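Local coordinates for putative endo-1,4-beta-xylanase (Bacteroides thetaiotaomicron VPI-5482, PDB 5MSX), which probably hydrolyses O-glycosidic bonds of plant pectin, as a calcium-binding family 43 glycoside hydrolase of the arabinofuranosidase type, at residues Ile30-Ala35 with Val66-Lys71; Gly80-Ser85 with Tyr104-Thr109. One frame throughout, in Å; residues are numbered along the deposited sequence.

Contact 1 (Ile30-Ala35 with Val66-Lys71); sequences IPDMIA and VVWKSK
Ile30 and Trp68 bring the two backbones closest, with CA atoms 8.0 Å apart, and the chains diverge to 10.3 Å between the CA atoms of Ile34 and Val66. The gap is filled mainly by side chains, with a water at one edge. CG2 of Ile30, held anti to the backbone N (chi1 -65° puts CG1 beside the N), lies over the centre of the Trp68 six-membered ring in a CH-pi contact, 3.6 Å from its centroid and 16° off the normal. Pro31 CG reaches Trp68 CZ3 at 4.1 Å, and Asp32 CB lies 3.8 Å from Trp68 CZ2. In this blade of the family 43 beta-propeller, the loop leading into strand 34-35 packs on Trp68 of strand 67-70, both strands pairing antiparallel with 45-52. Pro31, centre of an inverse gamma turn, also touches Trp454 of the F5/8 type C calcium site. A water in the indole plane accepts a hydrogen bond from Trp68 NE1 at 2.9 Å and donates to Asp32 OD2 at 2.7 Å. With a leucine in place of Trp68, this water would probably lose its N-H donor and the Ile30 methyl its aromatic floor. Asp32 OD1 accepts from Met33 N at 2.8 Å, from above the carboxylate plane, which, with the water on OD2, helps to hold the carboxylate's rotation.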
ATOM      1  N   ILE C  30      17.082  29.230   4.294  1.00 21.08           N
ATOM      2  CA  ILE C  30      15.706  29.717   4.446  1.00 21.66           C
ATOM      3  C   ILE C  30      15.749  31.009   5.246  1.00 21.57           C
ATOM      4  O   ILE C  30      16.595  31.137   6.141  1.00 21.49           O
ATOM      5  CB  ILE C  30      14.868  28.679   5.215  1.00 21.91           C
ATOM      6  CG1 ILE C  30      14.747  27.385   4.404  1.00 24.60           C
ATOM      7  CG2 ILE C  30      13.479  29.191   5.591  1.00 22.17           C
ATOM      8  CD1 ILE C  30      14.085  27.527   3.060  1.00 24.22           C
ATOM      9  N   PRO C  31      14.848  31.974   4.933  1.00 21.56           N
ATOM     10  CA  PRO C  31      14.746  33.241   5.718  1.00 20.72           C
ATOM     11  C   PRO C  31      13.842  33.076   6.931  1.00 19.66           C
ATOM     12  O   PRO C  31      12.771  33.655   7.025  1.00 19.53           O
ATOM     13  CB  PRO C  31      14.187  34.246   4.706  1.00 21.24           C
ATOM     14  CG  PRO C  31      13.445  33.415   3.724  1.00 21.57           C
ATOM     15  CD  PRO C  31      14.129  32.073   3.649  1.00 20.75           C
ATOM     16  N   ASP C  32      14.285  32.227   7.830  1.00 18.52           N
ATOM     17  CA  ASP C  32      13.634  32.004   9.076  1.00 19.43           C
ATOM     18  C   ASP C  32      14.653  31.232   9.914  1.00 20.12           C
ATOM     19  O   ASP C  32      15.728  30.863   9.429  1.00 19.16           O
ATOM     20  CB  ASP C  32      12.326  31.202   8.868  1.00 20.72           C
ATOM     21  CG  ASP C  32      11.339  31.326  10.040  1.00 20.93           C
ATOM     22  OD1 ASP C  32      11.659  32.008  11.041  1.00 19.80           O
ATOM     23  OD2 ASP C  32      10.260  30.683   9.986  1.00 22.00           O
ATOM     24  N   MET C  33      14.324  31.027  11.169  1.00 20.21           N
ATOM     25  CA  MET C  33      15.061  30.146  12.028  1.00 21.74           C
ATOM     26  C   MET C  33      14.438  28.758  11.932  1.00 22.25           C
ATOM     27  O   MET C  33      13.296  28.553  12.355  1.00 22.45           O
ATOM     28  CB  MET C  33      15.059  30.710  13.456  1.00 22.08           C
ATOM     29  CG  MET C  33      15.892  31.989  13.513  1.00 22.48           C
ATOM     30  SD  MET C  33      15.998  32.714  15.139  1.00 24.95           S
ATOM     31  CE  MET C  33      17.275  33.952  14.903  1.00 23.97           C
ATOM     32  N   ILE C  34      15.177  27.847  11.285  1.00 22.26           N
ATOM     33  CA  ILE C  34      14.772  26.476  11.121  1.00 21.49           C
ATOM     34  C   ILE C  34      15.926  25.538  11.474  1.00 20.39           C
ATOM     35  O   ILE C  34      17.111  25.911  11.349  1.00 19.79           O
ATOM     36  CB  ILE C  34      14.234  26.182   9.705  1.00 23.51           C
ATOM     37  CG1 ILE C  34      15.308  26.371   8.620  1.00 24.21           C
ATOM     38  CG2 ILE C  34      13.005  27.046   9.418  1.00 25.01           C
ATOM     39  CD1 ILE C  34      15.037  25.539   7.379  1.00 23.79           C
ATOM     40  N   ALA C  35      15.553  24.354  11.936  1.00 17.04           N
ATOM     41  CA  ALA C  35      16.473  23.312  12.304  1.00 17.20           C
ATOM     42  C   ALA C  35      15.916  21.934  11.906  1.00 16.73           C
ATOM     43  O   ALA C  35      14.740  21.795  11.552  1.00 16.03           O
ATOM     44  CB  ALA C  35      16.710  23.357  13.801  1.00 17.87           C
ATOM     45  N   VAL C  66       5.307  24.036   8.932  1.00 28.17           N
ATOM     46  CA  VAL C  66       5.238  24.644   7.605  1.00 26.14           C
ATOM     47  C   VAL C  66       6.240  23.936   6.688  1.00 25.65           C
ATOM     48  O   VAL C  66       7.239  23.358   7.157  1.00 23.12           O
ATOM     49  CB  VAL C  66       5.427  26.192   7.627  1.00 26.52           C
ATOM     50  CG1 VAL C  66       4.421  26.842   8.589  1.00 26.47           C
ATOM     51  CG2 VAL C  66       6.840  26.599   8.006  1.00 25.85           C
ATOM     52  N   VAL C  67       5.934  23.937   5.388  1.00 24.21           N
ATOM     53  CA  VAL C  67       6.841  23.402   4.387  1.00 23.58           C
ATOM     54  C   VAL C  67       7.228  24.519   3.450  1.00 21.92           C
ATOM     55  O   VAL C  67       6.371  25.144   2.859  1.00 25.16           O
ATOM     56  CB  VAL C  67       6.248  22.200   3.600  1.00 24.55           C
ATOM     57  CG1 VAL C  67       5.010  22.581   2.776  1.00 25.65           C
ATOM     58  CG2 VAL C  67       7.314  21.606   2.695  1.00 24.13           C
ATOM     59  N   TRP C  68       8.522  24.767   3.312  1.00 19.95           N
ATOM     60  CA  TRP C  68       9.019  25.749   2.368  1.00 19.14           C
ATOM     61  C   TRP C  68       9.310  25.063   1.046  1.00 20.40           C
ATOM     62  O   TRP C  68       9.776  23.911   1.034  1.00 19.33           O
ATOM     63  CB  TRP C  68      10.293  26.382   2.900  1.00 19.11           C
ATOM     64  CG  TRP C  68      10.158  27.188   4.130  1.00 18.16           C
ATOM     65  CD1 TRP C  68      10.049  26.737   5.406  1.00 17.89           C
ATOM     66  CD2 TRP C  68      10.153  28.618   4.205  1.00 18.52           C
ATOM     67  NE1 TRP C  68       9.946  27.799   6.269  1.00 18.43           N
ATOM     68  CE2 TRP C  68      10.025  28.964   5.554  1.00 17.98           C
ATOM     69  CE3 TRP C  68      10.219  29.632   3.254  1.00 18.22           C
ATOM     70  CZ2 TRP C  68       9.995  30.288   5.986  1.00 18.71           C
ATOM     71  CZ3 TRP C  68      10.196  30.940   3.685  1.00 19.13           C
ATOM     72  CH2 TRP C  68      10.077  31.257   5.033  1.00 18.61           C
ATOM     73  N   LYS C  69       9.018  25.751  -0.055  1.00 20.91           N
ATOM     74  CA  LYS C  69       9.194  25.233  -1.390  1.00 22.59           C
ATOM     75  C   LYS C  69       9.952  26.225  -2.237  1.00 23.31           C
ATOM     76  O   LYS C  69       9.875  27.442  -2.014  1.00 24.30           O
ATOM     77  CB  LYS C  69       7.841  24.996  -2.078  1.00 24.77           C
ATOM     78  CG  LYS C  69       6.950  23.945  -1.443  1.00 26.86           C
ATOM     79  CD  LYS C  69       5.499  24.039  -1.945  1.00 30.16           C
ATOM     80  CE  LYS C  69       5.391  23.985  -3.465  1.00 32.07           C
ATOM     81  NZ  LYS C  69       4.045  23.543  -3.931  1.00 34.31           N
ATOM     82  N   SER C  70      10.619  25.687  -3.248  1.00 21.28           N
ATOM     83  CA  SER C  70      11.437  26.428  -4.154  1.00 21.72           C
ATOM     84  C   SER C  70      11.591  25.695  -5.481  1.00 24.35           C
ATOM     85  O   SER C  70      11.836  24.476  -5.510  1.00 24.98           O
ATOM     86  CB  SER C  70      12.838  26.583  -3.556  1.00 20.37           C
ATOM     87  OG  SER C  70      13.652  27.347  -4.411  1.00 19.27           O
ATOM     88  N   LYS C  71      11.536  26.444  -6.581  1.00 26.93           N
ATOM     89  CA  LYS C  71      11.773  25.873  -7.898  1.00 28.33           C
ATOM     90  C   LYS C  71      13.252  25.785  -8.220  1.00 27.66           C
ATOM     91  O   LYS C  71      13.667  24.951  -9.030  1.00 28.10           O
ATOM     92  CB  LYS C  71      11.048  26.688  -8.957  1.00 33.31           C
ATOM     93  CG  LYS C  71       9.543  26.685  -8.754  1.00 38.80           C
ATOM     94  CD  LYS C  71       8.805  27.338  -9.916  1.00 45.12           C
ATOM     95  CE  LYS C  71       7.294  27.222  -9.748  1.00 49.47           C
ATOM     96  NZ  LYS C  71       6.776  28.287  -8.844  1.00 56.42           N
TER
HETATM   97  O   HOH W   1       9.541  28.256   9.092  1.00 27.55           O

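Contact 2 (Gly80-Ser85 with Tyr104-Thr109); sequences GTYFPS and YYIYPT. With EDO (1,2-ethanediol), chain G.
This is a small, buried apolar contact in which Tyr82 and Phe83, on the loop between strands 78-79 and 91-92, pack against Ile106 and Pro108 where strand 103-106 ends. The loop follows strand 78-79, which pairs with strand 425-436, and runs on to strand 91-92 of the propeller sheet that also holds 103-106. Phe83 makes the closest approach: CE2 stands 3.9 Å from Pro108 CG, which meets the phenyl ring at its edge, near its plane. With CG anti to the backbone N (chi1 -157°), the ring is carried out from the loop to the proline, whose side chain lies about 9 Å from that of Asp154, predicted to tune the catalytic acid. Beside it, CD1 of Ile106 comes obliquely to the phenol end of Tyr82, 4.2 Å from its OH and 4.3 Å from CE1. That hydroxyl is hydrogen-bonded to the OH of Tyr91, while the Tyr82 ring makes an edge-to-face pair with Tyr49. The loop is shaped by an ST turn: Phe83 N donates to Thr81 OG1 over 3.0 Å, nearly straight at 167°. At the far end of the second segment, Tyr104 OH shares a 2.7 Å hydrogen bond with O1 of an ethanediol, probably from the crystallisation liquor; the diol also bonds Asn43 OD1 and the backbone N of Asp270 of the second subunit. Between the loop and the strand end, then, cohesion comes from dispersion and burial; the polar bonds that accompany it hold the Tyr82 hydroxyl and the loop backbone, and do not run across the contact itself.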
ATOM      1  N   GLY C  80       0.640  28.992   5.014  1.00 32.60           N
ATOM      2  CA  GLY C  80      -0.132  28.160   5.930  1.00 31.26           C
ATOM      3  C   GLY C  80       0.629  26.949   6.454  1.00 31.94           C
ATOM      4  O   GLY C  80       1.867  26.845   6.304  1.00 29.73           O
ATOM      5  N   THR C  81      -0.125  26.046   7.081  1.00 29.33           N
ATOM      6  CA  THR C  81       0.398  24.794   7.575  1.00 30.44           C
ATOM      7  C   THR C  81       0.008  23.681   6.604  1.00 34.90           C
ATOM      8  O   THR C  81      -0.922  23.849   5.807  1.00 34.93           O
ATOM      9  CB  THR C  81      -0.067  24.470   9.006  1.00 31.85           C
ATOM     10  OG1 THR C  81       0.438  23.186   9.399  1.00 32.14           O
ATOM     11  CG2 THR C  81      -1.618  24.479   9.149  1.00 33.18           C
ATOM     12  N   TYR C  82       0.760  22.576   6.649  1.00 33.22           N
ATOM     13  CA  TYR C  82       0.472  21.368   5.862  1.00 30.28           C
ATOM     14  C   TYR C  82      -0.159  20.297   6.752  1.00 29.92           C
ATOM     15  O   TYR C  82      -0.504  19.237   6.264  1.00 29.86           O
ATOM     16  CB  TYR C  82       1.752  20.826   5.134  1.00 28.06           C
ATOM     17  CG  TYR C  82       2.887  20.367   6.049  1.00 26.18           C
ATOM     18  CD1 TYR C  82       2.914  19.083   6.591  1.00 25.38           C
ATOM     19  CD2 TYR C  82       3.930  21.225   6.378  1.00 25.96           C
ATOM     20  CE1 TYR C  82       3.954  18.666   7.419  1.00 26.11           C
ATOM     21  CE2 TYR C  82       4.968  20.818   7.194  1.00 25.48           C
ATOM     22  CZ  TYR C  82       4.988  19.541   7.713  1.00 26.09           C
ATOM     23  OH  TYR C  82       6.014  19.172   8.541  1.00 25.96           O
ATOM     24  N   PHE C  83      -0.315  20.578   8.047  1.00 28.99           N
ATOM     25  CA  PHE C  83      -0.765  19.590   9.022  1.00 29.88           C
ATOM     26  C   PHE C  83      -1.727  20.274  10.007  1.00 32.25           C
ATOM     27  O   PHE C  83      -1.358  20.515  11.166  1.00 31.71           O
ATOM     28  CB  PHE C  83       0.464  19.027   9.739  1.00 27.89           C
ATOM     29  CG  PHE C  83       0.292  17.668  10.362  1.00 27.03           C
ATOM     30  CD1 PHE C  83      -0.935  17.202  10.854  1.00 29.36           C
ATOM     31  CD2 PHE C  83       1.416  16.880  10.554  1.00 26.16           C
ATOM     32  CE1 PHE C  83      -1.025  15.955  11.467  1.00 28.44           C
ATOM     33  CE2 PHE C  83       1.336  15.640  11.166  1.00 27.14           C
ATOM     34  CZ  PHE C  83       0.111  15.178  11.634  1.00 28.88           C
ATOM     35  N   PRO C  84      -2.981  20.552   9.560  1.00 33.55           N
ATOM     36  CA  PRO C  84      -3.956  21.302  10.379  1.00 33.93           C
ATOM     37  C   PRO C  84      -4.131  20.826  11.809  1.00 33.82           C
ATOM     38  O   PRO C  84      -4.024  21.633  12.721  1.00 35.20           O
ATOM     39  CB  PRO C  84      -5.247  21.181   9.567  1.00 34.11           C
ATOM     40  CG  PRO C  84      -4.753  21.173   8.160  1.00 34.22           C
ATOM     41  CD  PRO C  84      -3.546  20.255   8.229  1.00 34.04           C
ATOM     42  N   SER C  85      -4.307  19.536  12.031  1.00 34.57           N
ATOM     43  CA  SER C  85      -4.497  19.063  13.397  1.00 35.65           C
ATOM     44  C   SER C  85      -3.315  19.326  14.355  1.00 37.13           C
ATOM     45  O   SER C  85      -3.511  19.387  15.571  1.00 36.74           O
ATOM     46  CB  SER C  85      -4.901  17.584  13.428  1.00 36.49           C
ATOM     47  OG  SER C  85      -3.794  16.700  13.315  1.00 39.14           O
ATOM     48  N   TYR C 104       1.546  10.217   0.286  1.00 24.58           N
ATOM     49  CA  TYR C 104       2.720  10.760   0.973  1.00 24.05           C
ATOM     50  C   TYR C 104       2.576  10.559   2.475  1.00 24.22           C
ATOM     51  O   TYR C 104       1.531  10.885   3.058  1.00 26.06           O
ATOM     52  CB  TYR C 104       2.877  12.237   0.640  1.00 22.58           C
ATOM     53  CG  TYR C 104       3.270  12.446  -0.785  1.00 22.89           C
ATOM     54  CD1 TYR C 104       4.601  12.392  -1.167  1.00 22.37           C
ATOM     55  CD2 TYR C 104       2.294  12.624  -1.802  1.00 25.17           C
ATOM     56  CE1 TYR C 104       4.984  12.550  -2.487  1.00 22.15           C
ATOM     57  CE2 TYR C 104       2.675  12.799  -3.147  1.00 23.73           C
ATOM     58  CZ  TYR C 104       4.024  12.753  -3.475  1.00 24.18           C
ATOM     59  OH  TYR C 104       4.447  12.909  -4.778  1.00 25.36           O
ATOM     60  N   TYR C 105       3.612   9.994   3.089  1.00 23.24           N
ATOM     61  CA  TYR C 105       3.689   9.798   4.535  1.00 22.99           C
ATOM     62  C   TYR C 105       4.816  10.684   5.138  1.00 22.96           C
ATOM     63  O   TYR C 105       5.851  10.884   4.513  1.00 22.23           O
ATOM     64  CB  TYR C 105       3.962   8.342   4.858  1.00 24.20           C
ATOM     65  CG  TYR C 105       2.888   7.380   4.423  1.00 25.67           C
ATOM     66  CD1 TYR C 105       2.852   6.880   3.102  1.00 28.04           C
ATOM     67  CD2 TYR C 105       1.924   6.935   5.324  1.00 26.02           C
ATOM     68  CE1 TYR C 105       1.872   5.979   2.702  1.00 28.54           C
ATOM     69  CE2 TYR C 105       0.923   6.041   4.926  1.00 27.87           C
ATOM     70  CZ  TYR C 105       0.907   5.570   3.625  1.00 28.79           C
ATOM     71  OH  TYR C 105      -0.062   4.700   3.247  1.00 32.41           O
ATOM     72  N   ILE C 106       4.594  11.197   6.343  1.00 21.06           N
ATOM     73  CA  ILE C 106       5.587  11.962   7.054  1.00 21.67           C
ATOM     74  C   ILE C 106       5.537  11.565   8.518  1.00 21.39           C
ATOM     75  O   ILE C 106       4.484  11.160   9.021  1.00 21.49           O
ATOM     76  CB  ILE C 106       5.390  13.474   6.790  1.00 21.88           C
ATOM     77  CG1 ILE C 106       6.689  14.250   7.064  1.00 22.11           C
ATOM     78  CG2 ILE C 106       4.184  14.013   7.559  1.00 21.83           C
ATOM     79  CD1 ILE C 106       6.713  15.601   6.386  1.00 21.71           C
ATOM     80  N   TYR C 107       6.688  11.605   9.187  1.00 20.15           N
ATOM     81  CA  TYR C 107       6.825  11.072  10.531  1.00 19.96           C
ATOM     82  C   TYR C 107       7.469  12.105  11.504  1.00 20.86           C
ATOM     83  O   TYR C 107       8.645  11.993  11.867  1.00 20.39           O
ATOM     84  CB  TYR C 107       7.600   9.776  10.491  1.00 19.64           C
ATOM     85  CG  TYR C 107       7.043   8.750   9.518  1.00 20.87           C
ATOM     86  CD1 TYR C 107       7.291   8.853   8.156  1.00 20.97           C
ATOM     87  CD2 TYR C 107       6.258   7.684   9.957  1.00 21.85           C
ATOM     88  CE1 TYR C 107       6.789   7.929   7.255  1.00 21.67           C
ATOM     89  CE2 TYR C 107       5.755   6.739   9.058  1.00 21.62           C
ATOM     90  CZ  TYR C 107       6.033   6.874   7.706  1.00 21.91           C
ATOM     91  OH  TYR C 107       5.563   5.992   6.778  1.00 22.50           O
ATOM     92  N   PRO C 108       6.686  13.107  11.929  1.00 21.57           N
ATOM     93  CA  PRO C 108       7.227  14.143  12.816  1.00 21.17           C
ATOM     94  C   PRO C 108       7.188  13.773  14.286  1.00 22.78           C
ATOM     95  O   PRO C 108       6.600  12.750  14.674  1.00 22.69           O
ATOM     96  CB  PRO C 108       6.358  15.347  12.489  1.00 21.57           C
ATOM     97  CG  PRO C 108       5.039  14.744  12.158  1.00 22.08           C
ATOM     98  CD  PRO C 108       5.352  13.480  11.418  1.00 21.58           C
ATOM     99  N   THR C 109       7.874  14.575  15.103  1.00 23.54           N
ATOM    100  CA  THR C 109       7.892  14.378  16.549  1.00 23.02           C
ATOM    101  C   THR C 109       7.015  15.454  17.178  1.00 23.74           C
ATOM    102  O   THR C 109       7.361  16.629  17.160  1.00 23.72           O
ATOM    103  CB  THR C 109       9.314  14.382  17.075  1.00 22.77           C
ATOM    104  OG1 THR C 109      10.008  13.296  16.462  1.00 21.19           O
ATOM    105  CG2 THR C 109       9.375  14.221  18.601  1.00 22.02           C
TER
HETATM  106  C1  EDO G 504       6.464  10.487  -6.385  1.00 30.66           C
HETATM  107  O1  EDO G 504       6.632  11.767  -5.789  1.00 29.56           O
HETATM  108  C2  EDO G 504       6.381  10.753  -7.870  1.00 32.54           C
HETATM  109  O2  EDO G 504       5.368  11.744  -8.136  1.00 33.05           O

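Overall arrangement
Both contacts are buried and lie in the family 43 catalytic region; their centres are about 5 Å (contact 1) and about 15 Å (contact 2) from the chain centre. Contact 1 packs the loop before strand 34-35 on a strand of the same sheet, on the side facing the F5/8 type C domain; contact 2 ties the loop after strand 78-79 to the end of strand 103-106. Their chemistry differs accordingly: an indole face and a water bridge to a carboxylate in the former, sparse apolar touches in the latter. They join where Val66 of contact 1 packs on contact 2, its C atom 3.4 Å from Tyr82 CE2. Lys71 and Tyr104 reach Glu297 and Gly268 of the second subunit.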